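Local coordinates for phage related exonuclease (Haemophilus somnus 129PT, PDB 3K93), which is a phage-related exonuclease, probably a metal-dependent DNA-degrading enzyme of the lambda exonuclease (YqaJ) type, at the interface of chains A and B. Residues are numbered along the deposited sequence; one frame, centred on the assembly and turned at random. Chains: chain A/B, phage related exonuclease.

Contact 1: the interface of chains A and B. Residues chain A 42, 46; chain B 118-119, 121, 123-124, 127.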
loop_
_atom_site.group_PDB
_atom_site.type_symbol
_atom_site.label_atom_id
_atom_site.label_comp_id
_atom_site.label_asym_id
_atom_site.label_seq_id
_atom_site.Cartn_x
_atom_site.Cartn_y
_atom_site.Cartn_z
ATOM N N ARG A 42 -12.010 15.138 -8.270
ATOM C CA ARG A 42 -13.167 14.264 -8.535
ATOM C C ARG A 42 -13.902 13.897 -7.256
ATOM O O ARG A 42 -15.120 13.777 -7.260
ATOM C CB ARG A 42 -12.718 12.975 -9.188
ATOM C CG ARG A 42 -12.362 13.115 -10.640
ATOM C CD ARG A 42 -11.626 11.846 -11.059
ATOM N NE ARG A 42 -10.924 12.094 -12.273
ATOM C CZ ARG A 42 -9.836 11.482 -12.665
ATOM N NH1 ARG A 42 -9.290 10.514 -11.941
ATOM N NH2 ARG A 42 -9.304 11.825 -13.826
ATOM N N LYS A 46 -17.747 14.741 -6.608
ATOM C CA LYS A 46 -18.735 13.714 -6.245
ATOM C C LYS A 46 -19.384 13.995 -4.874
ATOM O O LYS A 46 -20.530 13.617 -4.630
ATOM C CB LYS A 46 -18.112 12.317 -6.249
ATOM C CG LYS A 46 -17.709 11.793 -7.618
ATOM C CD LYS A 46 -17.205 10.336 -7.538
ATOM C CE LYS A 46 -16.370 9.972 -8.747
ATOM N NZ LYS A 46 -15.806 8.604 -8.644
ATOM N N ILE B 118 -20.266 5.131 -5.119
ATOM C CA ILE B 118 -20.121 6.402 -5.835
ATOM C C ILE B 118 -18.637 6.755 -5.967
ATOM O O ILE B 118 -18.191 7.192 -7.008
ATOM C CB ILE B 118 -20.923 7.547 -5.129
ATOM C CG1 ILE B 118 -22.439 7.279 -5.257
ATOM C CG2 ILE B 118 -20.521 8.953 -5.669
ATOM C CD1 ILE B 118 -23.321 8.019 -4.230
ATOM N N GLY B 119 -17.882 6.523 -4.910
ATOM C CA GLY B 119 -16.460 6.793 -4.935
ATOM C C GLY B 119 -15.662 6.043 -5.981
ATOM O O GLY B 119 -14.767 6.629 -6.612
ATOM N N HIS B 121 -17.036 4.339 -8.599
ATOM C CA HIS B 121 -17.692 4.398 -9.904
ATOM C C HIS B 121 -17.164 5.575 -10.746
ATOM O O HIS B 121 -17.157 6.702 -10.267
ATOM C CB HIS B 121 -19.201 4.561 -9.738
ATOM C CG HIS B 121 -19.924 4.638 -11.033
ATOM N ND1 HIS B 121 -20.104 3.543 -11.840
ATOM C CD2 HIS B 121 -20.478 5.686 -11.689
ATOM C CE1 HIS B 121 -20.769 3.904 -12.922
ATOM N NE2 HIS B 121 -20.983 5.202 -12.871
ATOM N N PHE B 123 -17.933 8.129 -12.949
ATOM C CA PHE B 123 -18.898 8.989 -13.532
ATOM C C PHE B 123 -18.308 9.770 -14.690
ATOM O O PHE B 123 -19.019 10.038 -15.655
ATOM C CB PHE B 123 -19.422 10.007 -12.507
ATOM C CG PHE B 123 -20.359 9.417 -11.480
ATOM C CD1 PHE B 123 -21.720 9.351 -11.728
ATOM C CD2 PHE B 123 -19.882 8.968 -10.260
ATOM C CE1 PHE B 123 -22.600 8.820 -10.791
ATOM C CE2 PHE B 123 -20.747 8.436 -9.335
ATOM C CZ PHE B 123 -22.126 8.366 -9.615
ATOM N N PHE B 124 -17.038 10.186 -14.580
ATOM C CA PHE B 124 -16.481 11.190 -15.492
ATOM C C PHE B 124 -15.761 10.498 -16.613
ATOM O O PHE B 124 -15.182 9.474 -16.394
ATOM C CB PHE B 124 -15.608 12.146 -14.694
ATOM C CG PHE B 124 -16.358 12.772 -13.548
ATOM C CD1 PHE B 124 -17.439 13.602 -13.799
ATOM C CD2 PHE B 124 -16.029 12.494 -12.230
ATOM C CE1 PHE B 124 -18.165 14.152 -12.745
ATOM C CE2 PHE B 124 -16.734 13.042 -11.190
ATOM C CZ PHE B 124 -17.823 13.863 -11.449
ATOM N N GLU B 127 -12.082 9.781 -16.064
ATOM C CA GLU B 127 -12.032 8.831 -14.979
ATOM C C GLU B 127 -12.306 7.404 -15.434
ATOM O O GLU B 127 -11.618 6.473 -15.004
ATOM C CB GLU B 127 -13.043 9.235 -13.892
ATOM C CG GLU B 127 -12.913 8.451 -12.580
ATOM C CD GLU B 127 -14.034 8.776 -11.584
ATOM O OE1 GLU B 127 -15.052 9.488 -11.956
ATOM O OE2 GLU B 127 -13.901 8.286 -10.441
HETATM O O HOH W 1 -13.707 9.671 -6.497
#
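A:Lys46 reaches into chain B on a fully stretched chain: its CG lies anti to the carbonyl carbon (chi1 -68°), and the methylenes beyond run straight out to NZ. B:Glu127 comes from the opposite direction. Its CG is anti to the backbone N (chi1 -170°), which sends an extended chain toward the ammonium group. The two ends meet in a salt bridge, with NZ of A:Lys46 2.6 Å from OE2 of B:Glu127. The carboxylate oxygen receives the ammonium through its syn lone pair. Backbone carbonyls of the loop before helix 125-135 complete the grip. NZ donates to O of B:His121 at 2.8 Å, tilted somewhat from the carbonyl plane. It also donates to O of B:Gly119 at 3.0 Å, from above that carbonyl plane. The bond to O of B:Ile118, at 3.2 Å, lies in the carbonyl plane. Water 1 links NZ to B:Gly119 O as well. Such a ring of oxygens would favour a charged lysine. The aliphatic part of A:Lys46 is held by carbon contacts. CD passes CG2 of B:Ile118 at 4.0 Å, CG touches CE2 of the B:Phe124 ring at 3.9 Å, and CE meets CD2 of B:Phe123 at 4.0 Å. One turn earlier on helix 35-50, A:Arg42 slides past B:Glu127 in the opposite direction. CB of B:Glu127 lies over one guanidinium face, toward its rim. The guanidinium and carboxylate planes are nearly parallel, 14° apart, but their charged atoms do not touch. The site plugs a lysine into a carbonyl-lined pocket, and would fasten helix 35-50 to the neighbouring chain if the deposited trimer is the working form, as in lambda exonuclease.

Contact 2: the interface of chains A and B. Residues chain A 45-46, 49, 218, 221-222; chain B 123-124.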
loop_
_atom_site.group_PDB
_atom_site.type_symbol
_atom_site.label_atom_id
_atom_site.label_comp_id
_atom_site.label_asym_id
_atom_site.label_seq_id
_atom_site.Cartn_x
_atom_site.Cartn_y
_atom_site.Cartn_z
ATOM N N ALA A 45 -15.879 16.910 -6.432
ATOM C CA ALA A 45 -17.041 16.991 -7.323
ATOM C C ALA A 45 -18.130 15.982 -6.903
ATOM O O ALA A 45 -19.288 16.336 -6.839
ATOM C CB ALA A 45 -16.639 16.782 -8.776
ATOM N N LYS A 46 -17.747 14.741 -6.608
ATOM C CA LYS A 46 -18.735 13.714 -6.245
ATOM C C LYS A 46 -19.384 13.995 -4.874
ATOM O O LYS A 46 -20.530 13.617 -4.630
ATOM C CB LYS A 46 -18.112 12.317 -6.249
ATOM C CG LYS A 46 -17.709 11.793 -7.618
ATOM C CD LYS A 46 -17.205 10.336 -7.538
ATOM C CE LYS A 46 -16.370 9.972 -8.747
ATOM N NZ LYS A 46 -15.806 8.604 -8.644
ATOM N N LEU A 49 -21.880 16.923 -5.832
ATOM C CA LEU A 49 -22.960 16.439 -6.705
ATOM C C LEU A 49 -23.824 15.409 -6.001
ATOM O O LEU A 49 -25.018 15.399 -6.179
ATOM C CB LEU A 49 -22.400 15.772 -7.965
ATOM C CG LEU A 49 -21.744 16.673 -9.013
ATOM C CD1 LEU A 49 -20.749 15.861 -9.874
ATOM C CD2 LEU A 49 -22.833 17.339 -9.815
ATOM N N LEU A 218 -16.063 18.868 -14.656
ATOM C CA LEU A 218 -16.661 17.649 -14.121
ATOM C C LEU A 218 -18.152 17.887 -13.888
ATOM O O LEU A 218 -18.968 17.051 -14.281
ATOM C CB LEU A 218 -15.975 17.178 -12.833
ATOM C CG LEU A 218 -14.512 16.769 -12.924
ATOM C CD1 LEU A 218 -14.021 16.327 -11.550
ATOM C CD2 LEU A 218 -14.232 15.658 -14.002
ATOM N N GLU A 221 -20.289 17.711 -17.029
ATOM C CA GLU A 221 -20.594 16.377 -17.525
ATOM C C GLU A 221 -21.840 15.785 -16.855
ATOM O O GLU A 221 -22.468 14.935 -17.421
ATOM C CB GLU A 221 -19.432 15.413 -17.260
ATOM C CG GLU A 221 -18.216 15.646 -18.106
ATOM C CD GLU A 221 -17.212 14.512 -17.965
ATOM O OE1 GLU A 221 -17.609 13.330 -17.937
ATOM O OE2 GLU A 221 -16.015 14.810 -17.887
HETATM N N MSE A 222 -22.144 16.192 -15.635
HETATM C CA MSE A 222 -23.252 15.640 -14.900
HETATM C C MSE A 222 -24.435 16.608 -14.962
HETATM O O MSE A 222 -25.224 16.693 -14.032
HETATM C CB MSE A 222 -22.833 15.404 -13.443
HETATM C CG MSE A 222 -21.776 14.333 -13.275
HETATM SE SE MSE A 222 -22.536 12.703 -13.770
HETATM C CE MSE A 222 -21.603 12.325 -15.455
ATOM N N PHE B 123 -17.933 8.129 -12.949
ATOM C CA PHE B 123 -18.898 8.989 -13.532
ATOM C C PHE B 123 -18.308 9.770 -14.690
ATOM O O PHE B 123 -19.019 10.038 -15.655
ATOM C CB PHE B 123 -19.422 10.007 -12.507
ATOM C CG PHE B 123 -20.359 9.417 -11.480
ATOM C CD1 PHE B 123 -21.720 9.351 -11.728
ATOM C CD2 PHE B 123 -19.882 8.968 -10.260
ATOM C CE1 PHE B 123 -22.600 8.820 -10.791
ATOM C CE2 PHE B 123 -20.747 8.436 -9.335
ATOM C CZ PHE B 123 -22.126 8.366 -9.615
ATOM N N PHE B 124 -17.038 10.186 -14.580
ATOM C CA PHE B 124 -16.481 11.190 -15.492
ATOM C C PHE B 124 -15.761 10.498 -16.613
ATOM O O PHE B 124 -15.182 9.474 -16.394
ATOM C CB PHE B 124 -15.608 12.146 -14.694
ATOM C CG PHE B 124 -16.358 12.772 -13.548
ATOM C CD1 PHE B 124 -17.439 13.602 -13.799
ATOM C CD2 PHE B 124 -16.029 12.494 -12.230
ATOM C CE1 PHE B 124 -18.165 14.152 -12.745
ATOM C CE2 PHE B 124 -16.734 13.042 -11.190
ATOM C CZ PHE B 124 -17.823 13.863 -11.449
#
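Two helices of chain A, 35-50 and 198-221, form a hydrophobic groove that receives the loop just before helix 125-135 of chain B. B:Phe124 is the inserted side chain. A:Leu218 crosses it at about a right angle and places CD2 over one face of the ring, 4.0 Å from its centroid, in a CH-pi contact. The methyl is offset toward the rim, and CG of B:Phe124 is its nearest ring atom at 3.6 Å. CG of A:Leu218 stands anti to the carbonyl carbon (chi1 -63°), and the second torsion (-180°) sets CD1 anti to CA and leaves CD2 as the branch that faces the ring. CB of the preceding B:Phe123 covers the opposite face, over its centre. The phenyl ring is thus sandwiched between a leucine methyl of one chain and a methylene of its own. At the edge, in the ring plane, CD1 of A:Leu49 meets CZ of B:Phe124 at 3.9 Å. A:Ala45 adds its CB near the same corner. A:Met222, a poorly ordered selenomethionine just after helix 198-221, also lies against the pair of phenylalanines. Its CG is modelled 3.7 Å from CE1 of B:Phe124. Its chain then bends and brings SE toward CD1 of B:Phe123; because the residue is poorly ordered, all its contacts are uncertain. A:Glu221 comes in beside the backbone of the inserted residue, with OE1 3.4 Å from CA of B:Phe124. Its carboxylate plane is perpendicular to the phenyl ring. The groove buries an aromatic side chain between two helices, an apolar part of the contact between A and B, which would support the trimer if the deposited assembly is biological.

Contact 1 and contact 2 are neighbouring parts of one interface, with the centres of their C-alpha atoms about 6 Å apart. They share A:Lys46, B:Phe123 and B:Phe124. Helix 35-50 of chain A and the loop before helix 125-135 of chain B serve both, while helix 198-221 enters at contact 2. A charged grip thus lies beside an apolar plug. The interface is not an exact two-fold: different surfaces of the same protein meet. This suits a head-to-tail arrangement of the three copies in the deposited assembly, consistent with the ring trimers of lambda exonuclease.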